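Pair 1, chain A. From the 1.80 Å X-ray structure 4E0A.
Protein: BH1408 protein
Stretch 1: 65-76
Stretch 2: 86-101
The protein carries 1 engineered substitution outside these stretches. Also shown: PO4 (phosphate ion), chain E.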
# COMPACT_ATOMS: atom_id res chain seq x y z
N LYS A 65 -10.67 -10.79 -30.25
CA LYS A 65 -9.68 -11.14 -29.23
C LYS A 65 -8.90 -9.95 -28.64
O LYS A 65 -8.08 -9.31 -29.31
CB LYS A 65 -8.73 -12.25 -29.69
CG LYS A 65 -9.18 -13.65 -29.28
CD LYS A 65 -8.00 -14.60 -29.16
CE LYS A 65 -8.40 -15.97 -28.61
NZ LYS A 65 -8.78 -15.95 -27.16
N ILE A 66 -9.17 -9.67 -27.37
CA ILE A 66 -8.41 -8.68 -26.62
C ILE A 66 -7.15 -9.36 -26.08
O ILE A 66 -7.25 -10.30 -25.29
CB ILE A 66 -9.22 -8.14 -25.42
CG1 ILE A 66 -10.48 -7.42 -25.89
CG2 ILE A 66 -8.36 -7.24 -24.51
CD1 ILE A 66 -10.21 -6.23 -26.74
N GLY A 67 -5.98 -8.91 -26.51
CA GLY A 67 -4.74 -9.49 -26.03
C GLY A 67 -4.23 -8.95 -24.71
O GLY A 67 -3.40 -9.58 -24.07
N ALA A 68 -4.71 -7.77 -24.30
CA ALA A 68 -4.25 -7.13 -23.08
C ALA A 68 -5.19 -6.00 -22.71
O ALA A 68 -5.88 -5.45 -23.57
CB ALA A 68 -2.85 -6.57 -23.27
N TYR A 69 -5.21 -5.62 -21.44
CA TYR A 69 -5.94 -4.42 -21.06
C TYR A 69 -5.34 -3.81 -19.82
O TYR A 69 -4.56 -4.44 -19.10
CB TYR A 69 -7.42 -4.72 -20.80
CG TYR A 69 -7.68 -5.25 -19.41
CD1 TYR A 69 -7.48 -6.59 -19.12
CD2 TYR A 69 -8.13 -4.40 -18.38
CE1 TYR A 69 -7.70 -7.10 -17.83
CE2 TYR A 69 -8.36 -4.92 -17.08
CZ TYR A 69 -8.13 -6.27 -16.83
OH TYR A 69 -8.35 -6.81 -15.56
N SER A 70 -5.73 -2.58 -19.56
CA SER A 70 -5.29 -1.91 -18.35
C SER A 70 -6.39 -0.99 -17.85
O SER A 70 -7.17 -0.44 -18.65
CB SER A 70 -4.01 -1.12 -18.60
OG SER A 70 -3.53 -0.55 -17.39
N VAL A 71 -6.48 -0.85 -16.53
CA VAL A 71 -7.37 0.13 -15.93
C VAL A 71 -6.52 1.10 -15.13
O VAL A 71 -5.71 0.68 -14.32
CB VAL A 71 -8.37 -0.53 -14.96
CG1 VAL A 71 -9.27 0.54 -14.33
CG2 VAL A 71 -9.20 -1.58 -15.69
N ILE A 72 -6.71 2.40 -15.36
CA ILE A 72 -5.91 3.41 -14.68
C ILE A 72 -6.84 4.47 -14.11
O ILE A 72 -7.98 4.60 -14.56
CB ILE A 72 -4.86 4.06 -15.62
CG1 ILE A 72 -5.54 4.94 -16.67
CG2 ILE A 72 -3.98 3.00 -16.30
CD1 ILE A 72 -4.60 5.43 -17.74
N HIS A 73 -6.36 5.19 -13.10
CA HIS A 73 -7.15 6.18 -12.41
C HIS A 73 -6.32 7.42 -12.18
O HIS A 73 -5.14 7.33 -11.84
CB HIS A 73 -7.59 5.64 -11.05
CG HIS A 73 -8.29 4.32 -11.12
ND1 HIS A 73 -9.66 4.20 -11.09
CD2 HIS A 73 -7.80 3.05 -11.21
CE1 HIS A 73 -9.99 2.92 -11.15
NE2 HIS A 73 -8.88 2.21 -11.23
N LEU A 74 -6.93 8.59 -12.37
CA LEU A 74 -6.27 9.85 -12.05
C LEU A 74 -6.53 10.14 -10.57
O LEU A 74 -7.68 10.30 -10.16
CB LEU A 74 -6.83 10.97 -12.93
CG LEU A 74 -5.95 12.21 -13.06
CD1 LEU A 74 -4.60 11.82 -13.67
CD2 LEU A 74 -6.65 13.26 -13.91
N VAL A 75 -5.47 10.20 -9.77
CA VAL A 75 -5.60 10.33 -8.32
C VAL A 75 -4.96 11.64 -7.88
O VAL A 75 -3.84 11.95 -8.27
CB VAL A 75 -4.93 9.14 -7.58
CG1 VAL A 75 -4.98 9.34 -6.07
CG2 VAL A 75 -5.57 7.81 -8.00
N GLN A 76 -5.68 12.43 -7.08
CA GLN A 76 -5.14 13.70 -6.60
C GLN A 76 -5.30 13.77 -5.09
O GLN A 76 -6.40 13.56 -4.58
CB GLN A 76 -5.83 14.89 -7.26
CG GLN A 76 -5.27 16.25 -6.82
CD GLN A 76 -4.51 16.96 -7.92
OE1 GLN A 76 -3.40 17.45 -7.71
NE2 GLN A 76 -5.11 17.03 -9.11
N ARG A 86 -0.36 15.82 -4.26
CA ARG A 86 0.15 14.86 -5.22
C ARG A 86 -0.86 14.46 -6.29
O ARG A 86 -2.02 14.17 -5.99
CB ARG A 86 0.66 13.63 -4.48
CG ARG A 86 1.65 12.83 -5.23
CD ARG A 86 2.50 12.04 -4.27
NE ARG A 86 3.10 10.89 -4.95
CZ ARG A 86 4.18 10.97 -5.69
NH1 ARG A 86 4.79 12.14 -5.84
NH2 ARG A 86 4.66 9.88 -6.28
N LYS A 87 -0.40 14.44 -7.53
CA LYS A 87 -1.22 13.99 -8.66
C LYS A 87 -0.53 12.81 -9.32
O LYS A 87 0.63 12.90 -9.73
CB LYS A 87 -1.40 15.15 -9.65
CG LYS A 87 -2.42 14.88 -10.76
CD LYS A 87 -2.60 16.09 -11.67
CE LYS A 87 -3.75 15.86 -12.65
NZ LYS A 87 -3.93 17.01 -13.58
N THR A 88 -1.22 11.68 -9.39
CA THR A 88 -0.62 10.50 -10.01
C THR A 88 -1.58 9.79 -10.95
O THR A 88 -2.80 10.04 -10.93
CB THR A 88 -0.17 9.45 -8.96
OG1 THR A 88 -1.27 9.12 -8.09
CG2 THR A 88 1.01 9.96 -8.12
N VAL A 89 -1.03 8.89 -11.75
CA VAL A 89 -1.84 7.88 -12.41
C VAL A 89 -1.65 6.59 -11.64
O VAL A 89 -0.52 6.15 -11.43
CB VAL A 89 -1.39 7.66 -13.87
CG1 VAL A 89 -2.10 6.43 -14.44
CG2 VAL A 89 -1.68 8.88 -14.71
N TYR A 90 -2.75 5.98 -11.21
CA TYR A 90 -2.65 4.71 -10.50
C TYR A 90 -3.15 3.58 -11.38
O TYR A 90 -4.30 3.61 -11.85
CB TYR A 90 -3.45 4.74 -9.21
CG TYR A 90 -3.31 3.46 -8.40
CD1 TYR A 90 -2.16 3.21 -7.67
CD2 TYR A 90 -4.33 2.50 -8.38
CE1 TYR A 90 -2.03 2.04 -6.92
CE2 TYR A 90 -4.20 1.33 -7.65
CZ TYR A 90 -3.04 1.11 -6.91
OH TYR A 90 -2.90 -0.05 -6.17
N ILE A 91 -2.28 2.61 -11.64
CA ILE A 91 -2.66 1.47 -12.45
C ILE A 91 -3.25 0.40 -11.53
O ILE A 91 -2.52 -0.24 -10.78
CB ILE A 91 -1.44 0.88 -13.18
CG1 ILE A 91 -0.78 1.94 -14.08
CG2 ILE A 91 -1.86 -0.34 -13.98
CD1 ILE A 91 0.52 1.46 -14.71
N SER A 92 -4.56 0.22 -11.59
CA SER A 92 -5.24 -0.78 -10.76
C SER A 92 -5.23 -2.17 -11.40
O SER A 92 -5.28 -3.18 -10.70
CB SER A 92 -6.68 -0.33 -10.45
OG SER A 92 -7.44 -0.25 -11.64
N ASP A 93 -5.13 -2.22 -12.72
CA ASP A 93 -5.04 -3.49 -13.44
C ASP A 93 -4.17 -3.33 -14.68
O ASP A 93 -4.22 -2.31 -15.37
CB ASP A 93 -6.43 -3.96 -13.87
CG ASP A 93 -7.39 -4.09 -12.69
OD1 ASP A 93 -8.11 -3.10 -12.39
OD2 ASP A 93 -7.39 -5.16 -12.06
N LEU A 94 -3.38 -4.35 -14.98
CA LEU A 94 -2.71 -4.44 -16.28
C LEU A 94 -2.42 -5.90 -16.56
O LEU A 94 -1.48 -6.49 -16.00
CB LEU A 94 -1.43 -3.59 -16.32
CG LEU A 94 -0.78 -3.31 -17.69
CD1 LEU A 94 0.16 -2.12 -17.62
CD2 LEU A 94 -0.03 -4.54 -18.26
N CYS A 95 -3.23 -6.49 -17.46
CA CYS A 95 -3.14 -7.91 -17.75
C CYS A 95 -2.83 -8.16 -19.21
O CYS A 95 -3.45 -7.56 -20.09
CB CYS A 95 -4.46 -8.61 -17.40
SG CYS A 95 -5.11 -8.26 -15.74
N VAL A 96 -1.87 -9.04 -19.47
CA VAL A 96 -1.61 -9.52 -20.82
C VAL A 96 -1.99 -10.99 -20.82
O VAL A 96 -1.61 -11.73 -19.91
CB VAL A 96 -0.13 -9.35 -21.22
CG1 VAL A 96 0.14 -9.94 -22.59
CG2 VAL A 96 0.28 -7.86 -21.18
N ASP A 97 -2.77 -11.40 -21.81
CA ASP A 97 -3.23 -12.78 -21.96
C ASP A 97 -2.02 -13.72 -21.91
O ASP A 97 -1.06 -13.53 -22.67
CB ASP A 97 -3.94 -12.91 -23.32
CG ASP A 97 -4.64 -14.26 -23.52
OD1 ASP A 97 -4.34 -15.24 -22.81
OD2 ASP A 97 -5.49 -14.34 -24.43
N GLU A 98 -2.08 -14.71 -21.02
CA GLU A 98 -0.98 -15.67 -20.81
C GLU A 98 -0.33 -16.17 -22.10
O GLU A 98 0.89 -16.31 -22.17
CB GLU A 98 -1.48 -16.90 -20.03
CG GLU A 98 -1.82 -16.65 -18.59
CD GLU A 98 -2.67 -17.77 -17.99
OE1 GLU A 98 -2.73 -17.88 -16.75
OE2 GLU A 98 -3.28 -18.54 -18.77
N THR A 99 -1.14 -16.43 -23.12
CA THR A 99 -0.64 -17.02 -24.36
C THR A 99 -0.08 -16.00 -25.35
O THR A 99 0.49 -16.38 -26.38
CB THR A 99 -1.76 -17.82 -25.07
OG1 THR A 99 -2.74 -16.91 -25.59
CG2 THR A 99 -2.41 -18.79 -24.10
N ARG A 100 -0.24 -14.72 -25.05
CA ARG A 100 0.21 -13.67 -25.96
C ARG A 100 1.47 -12.98 -25.45
O ARG A 100 1.95 -12.02 -26.06
CB ARG A 100 -0.90 -12.64 -26.19
CG ARG A 100 -2.19 -13.22 -26.76
CD ARG A 100 -1.94 -13.95 -28.07
NE ARG A 100 -1.09 -13.18 -28.97
CZ ARG A 100 -1.51 -12.15 -29.69
NH1 ARG A 100 -2.77 -11.75 -29.62
NH2 ARG A 100 -0.66 -11.51 -30.49
N ARG A 101 2.00 -13.46 -24.34
CA ARG A 101 3.18 -12.84 -23.74
C ARG A 101 4.47 -13.06 -24.54
O ARG A 101 4.59 -14.03 -25.29
CB ARG A 101 3.34 -13.32 -22.30
CG ARG A 101 2.23 -12.81 -21.38
CD ARG A 101 2.22 -13.51 -20.04
NE ARG A 101 1.13 -13.01 -19.21
CZ ARG A 101 0.76 -13.55 -18.05
NH1 ARG A 101 1.39 -14.61 -17.58
NH2 ARG A 101 -0.25 -13.03 -17.37
P PO4 E . -1.21 -3.95 -11.35
O1 PO4 E . -2.46 -4.63 -11.85
O2 PO4 E . -0.01 -4.86 -11.51
O3 PO4 E . -0.98 -2.69 -12.14
O4 PO4 E . -1.40 -3.59 -9.90
O HOH W 1 -1.74 11.03 -5.93

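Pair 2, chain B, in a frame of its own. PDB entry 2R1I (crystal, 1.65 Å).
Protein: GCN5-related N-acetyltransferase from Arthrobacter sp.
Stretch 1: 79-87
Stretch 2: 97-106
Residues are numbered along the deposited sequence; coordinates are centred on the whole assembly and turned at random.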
# COMPACT_ATOMS: atom_id res chain seq x y z
N PRO B 79 -17.82 6.09 -20.14
CA PRO B 79 -17.19 5.14 -19.21
C PRO B 79 -18.17 4.44 -18.24
O PRO B 79 -19.03 5.09 -17.62
CB PRO B 79 -16.21 6.01 -18.44
CG PRO B 79 -16.06 7.29 -19.20
CD PRO B 79 -17.32 7.46 -20.01
N THR B 80 -18.05 3.12 -18.15
CA THR B 80 -18.86 2.32 -17.21
C THR B 80 -18.06 1.49 -16.21
O THR B 80 -18.64 0.79 -15.35
CB THR B 80 -19.80 1.40 -17.97
OG1 THR B 80 -19.04 0.51 -18.80
CG2 THR B 80 -20.75 2.23 -18.85
N GLY B 81 -16.75 1.55 -16.33
CA GLY B 81 -15.82 0.93 -15.39
C GLY B 81 -14.56 1.75 -15.22
O GLY B 81 -14.15 2.50 -16.09
N LEU B 82 -13.93 1.57 -14.08
CA LEU B 82 -12.68 2.26 -13.80
C LEU B 82 -11.76 1.45 -12.91
O LEU B 82 -12.23 0.53 -12.20
CB LEU B 82 -12.97 3.64 -13.20
CG LEU B 82 -13.63 3.82 -11.84
CD1 LEU B 82 -12.73 3.44 -10.66
CD2 LEU B 82 -14.05 5.29 -11.67
N ALA B 83 -10.47 1.78 -12.99
CA ALA B 83 -9.45 1.29 -12.08
C ALA B 83 -8.71 2.49 -11.46
O ALA B 83 -8.49 3.49 -12.17
CB ALA B 83 -8.47 0.42 -12.81
N VAL B 84 -8.38 2.37 -10.17
CA VAL B 84 -7.61 3.37 -9.41
C VAL B 84 -6.33 2.69 -8.96
O VAL B 84 -6.40 1.65 -8.25
CB VAL B 84 -8.37 3.94 -8.19
CG1 VAL B 84 -7.55 5.01 -7.50
CG2 VAL B 84 -9.69 4.54 -8.65
N LEU B 85 -5.22 3.27 -9.39
CA LEU B 85 -3.85 2.80 -9.07
C LEU B 85 -3.14 3.82 -8.25
O LEU B 85 -3.16 4.99 -8.58
CB LEU B 85 -3.02 2.59 -10.32
CG LEU B 85 -3.46 1.43 -11.21
CD1 LEU B 85 -2.93 1.58 -12.65
CD2 LEU B 85 -2.97 0.11 -10.59
N SER B 86 -2.43 3.39 -7.19
CA SER B 86 -1.55 4.28 -6.46
C SER B 86 -0.12 3.76 -6.56
O SER B 86 0.09 2.56 -6.63
CB SER B 86 -1.96 4.39 -5.00
OG SER B 86 -1.89 3.17 -4.30
N PHE B 87 0.80 4.71 -6.55
CA PHE B 87 2.25 4.45 -6.67
C PHE B 87 2.97 5.00 -5.48
O PHE B 87 2.63 6.08 -4.98
CB PHE B 87 2.75 5.13 -7.93
CG PHE B 87 2.23 4.51 -9.20
CD1 PHE B 87 0.99 4.87 -9.70
CD2 PHE B 87 2.96 3.53 -9.82
CE1 PHE B 87 0.51 4.23 -10.86
CE2 PHE B 87 2.52 2.90 -10.94
CZ PHE B 87 1.28 3.26 -11.48
N VAL B 97 6.23 0.73 -6.24
CA VAL B 97 5.32 -0.34 -5.97
C VAL B 97 3.92 0.26 -6.18
O VAL B 97 3.64 1.38 -5.74
CB VAL B 97 5.44 -0.94 -4.57
CG1 VAL B 97 4.36 -2.03 -4.33
CG2 VAL B 97 6.87 -1.54 -4.40
N ALA B 98 3.06 -0.51 -6.89
CA ALA B 98 1.72 -0.05 -7.18
C ALA B 98 0.69 -0.85 -6.40
O ALA B 98 0.88 -2.05 -6.14
CB ALA B 98 1.44 -0.15 -8.66
N ILE B 99 -0.44 -0.20 -6.05
CA ILE B 99 -1.62 -0.87 -5.52
C ILE B 99 -2.78 -0.62 -6.47
O ILE B 99 -3.00 0.53 -6.92
CB ILE B 99 -1.99 -0.42 -4.07
CG1 ILE B 99 -0.83 -0.64 -3.06
CG2 ILE B 99 -3.26 -1.09 -3.53
CD1 ILE B 99 -1.01 0.18 -1.76
N LEU B 100 -3.51 -1.69 -6.74
CA LEU B 100 -4.85 -1.58 -7.33
C LEU B 100 -5.85 -1.19 -6.24
O LEU B 100 -6.44 -2.04 -5.57
CB LEU B 100 -5.23 -2.89 -8.02
CG LEU B 100 -6.54 -2.84 -8.83
CD1 LEU B 100 -6.40 -1.86 -10.01
CD2 LEU B 100 -6.93 -4.24 -9.36
N ASP B 101 -5.96 0.12 -6.00
CA ASP B 101 -6.79 0.70 -4.94
C ASP B 101 -8.26 0.32 -5.14
O ASP B 101 -8.99 0.03 -4.20
CB ASP B 101 -6.70 2.25 -4.96
CG ASP B 101 -5.38 2.83 -4.51
OD1 ASP B 101 -4.42 2.10 -4.19
OD2 ASP B 101 -5.28 4.09 -4.52
N GLU B 102 -8.72 0.38 -6.39
CA GLU B 102 -10.09 0.06 -6.72
C GLU B 102 -10.15 -0.50 -8.12
O GLU B 102 -9.44 -0.08 -9.03
CB GLU B 102 -11.06 1.27 -6.63
CG GLU B 102 -11.04 2.12 -5.36
CD GLU B 102 -11.57 1.45 -4.12
OE1 GLU B 102 -12.18 0.35 -4.18
OE2 GLU B 102 -11.32 2.01 -3.03
N LEU B 103 -11.08 -1.44 -8.33
CA LEU B 103 -11.44 -1.86 -9.65
C LEU B 103 -12.98 -1.96 -9.62
O LEU B 103 -13.55 -2.86 -9.00
CB LEU B 103 -10.78 -3.20 -9.98
CG LEU B 103 -11.19 -3.87 -11.32
CD1 LEU B 103 -10.87 -3.02 -12.52
CD2 LEU B 103 -10.53 -5.26 -11.45
N TYR B 104 -13.63 -1.00 -10.24
CA TYR B 104 -15.08 -0.85 -10.17
C TYR B 104 -15.71 -1.17 -11.53
O TYR B 104 -15.52 -0.43 -12.49
CB TYR B 104 -15.43 0.57 -9.78
CG TYR B 104 -15.35 0.92 -8.32
CD1 TYR B 104 -15.26 -0.04 -7.32
CD2 TYR B 104 -15.45 2.23 -7.93
CE1 TYR B 104 -15.23 0.32 -5.99
CE2 TYR B 104 -15.43 2.59 -6.60
CZ TYR B 104 -15.32 1.65 -5.64
OH TYR B 104 -15.31 2.05 -4.31
N VAL B 105 -16.46 -2.27 -11.61
CA VAL B 105 -17.17 -2.64 -12.83
C VAL B 105 -18.52 -3.21 -12.40
O VAL B 105 -18.66 -3.68 -11.26
CB VAL B 105 -16.38 -3.66 -13.65
CG1 VAL B 105 -15.06 -3.08 -14.15
CG2 VAL B 105 -16.15 -4.94 -12.84
N ARG B 106 -19.52 -3.14 -13.27
CA ARG B 106 -20.83 -3.69 -12.93
C ARG B 106 -20.80 -5.22 -12.80
O ARG B 106 -20.04 -5.91 -13.49
CB ARG B 106 -21.84 -3.24 -13.98
CG ARG B 106 -22.17 -1.77 -13.92
CD ARG B 106 -22.96 -1.44 -12.65
O HOH W 2 -18.96 -1.92 -15.65
O HOH W 3 1.26 2.14 -3.83

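A backbone motif can be held constant while its side chains are exchanged, and a bulged antiparallel strand pair makes the point well. In both pairs two neighbouring strands run almost exactly antiparallel (174° in pair 1, 177° in pair 2), and the central residues superpose with an RMSD of 0.6 Å. Each ladder contains a classic irregularity: the register slips by one residue after Val A71 in pair 1 and after the matching Val B84 in pair 2.

At the slip, one carbonyl serves two amides. Val A71 O accepts from Ser A92 N at 3.0 Å and, weakly, from Asp A93 N at 3.4 Å. In pair 2 the balance is reversed: Glu B102 N to Val B84 O (3.2 Å) is the better-directed bond, and Asp B101 N to Val B84 O, although 2.8 Å long, is strongly bent and weak. The extra residue, Ser A92 or Asp B101, adopts a compact, non-extended conformation, and the matched side chains on the facing strand, His A73 and Ser B86, reach it. The polar contact is conserved with its chemistry redistributed. In pair 1 an imidazole meets a hydroxyl, His A73 NE2 to Ser A92 OG at 2.9 Å; in pair 2 a short hydroxyl donates to a longer carboxylate, Ser B86 OG to Asp B101 OD1 at 2.7 Å. Large plus small becomes small plus larger.

The sheet face bearing Ile A72 and Leu B85 is mainly apolar. Ile A72 CG2 lies 4.0 Å from Ile A91 CG1, and the equivalent leucines meet through Leu B85 CD2 and Leu B100 CD1, also at 4.0 Å. One step along, Leu A74 approaches Val A89 (CD1 to CG2, 4.3 Å), whereas Phe B87 lays one ring face against the smaller Ala B98, with CE2 4.0 Å from CB. Ser A70 matches Ala B83: the serine hydroxyl donates to the backbone, Ser A70 OG to Asp A93 O at 2.8 Å, while Ala B83 CB makes only apolar side-chain contacts here, 4.2 Å from both Leu B100 CD1 and Leu B103 CD1.

On the other face, Tyr A69 and Leu B82 coincide within 0.1 Å at CA, and the aromatic partner changes strands. Tyr A69 CE1 lies 3.5 Å from Cys A95 SG; in pair 2 Leu B82 CD1 is 4.0 Å from Tyr B104 CD2. Both ring contacts are oblique. The backbone thus fixes the positions, while side-chain bulk can be divided differently across the strands.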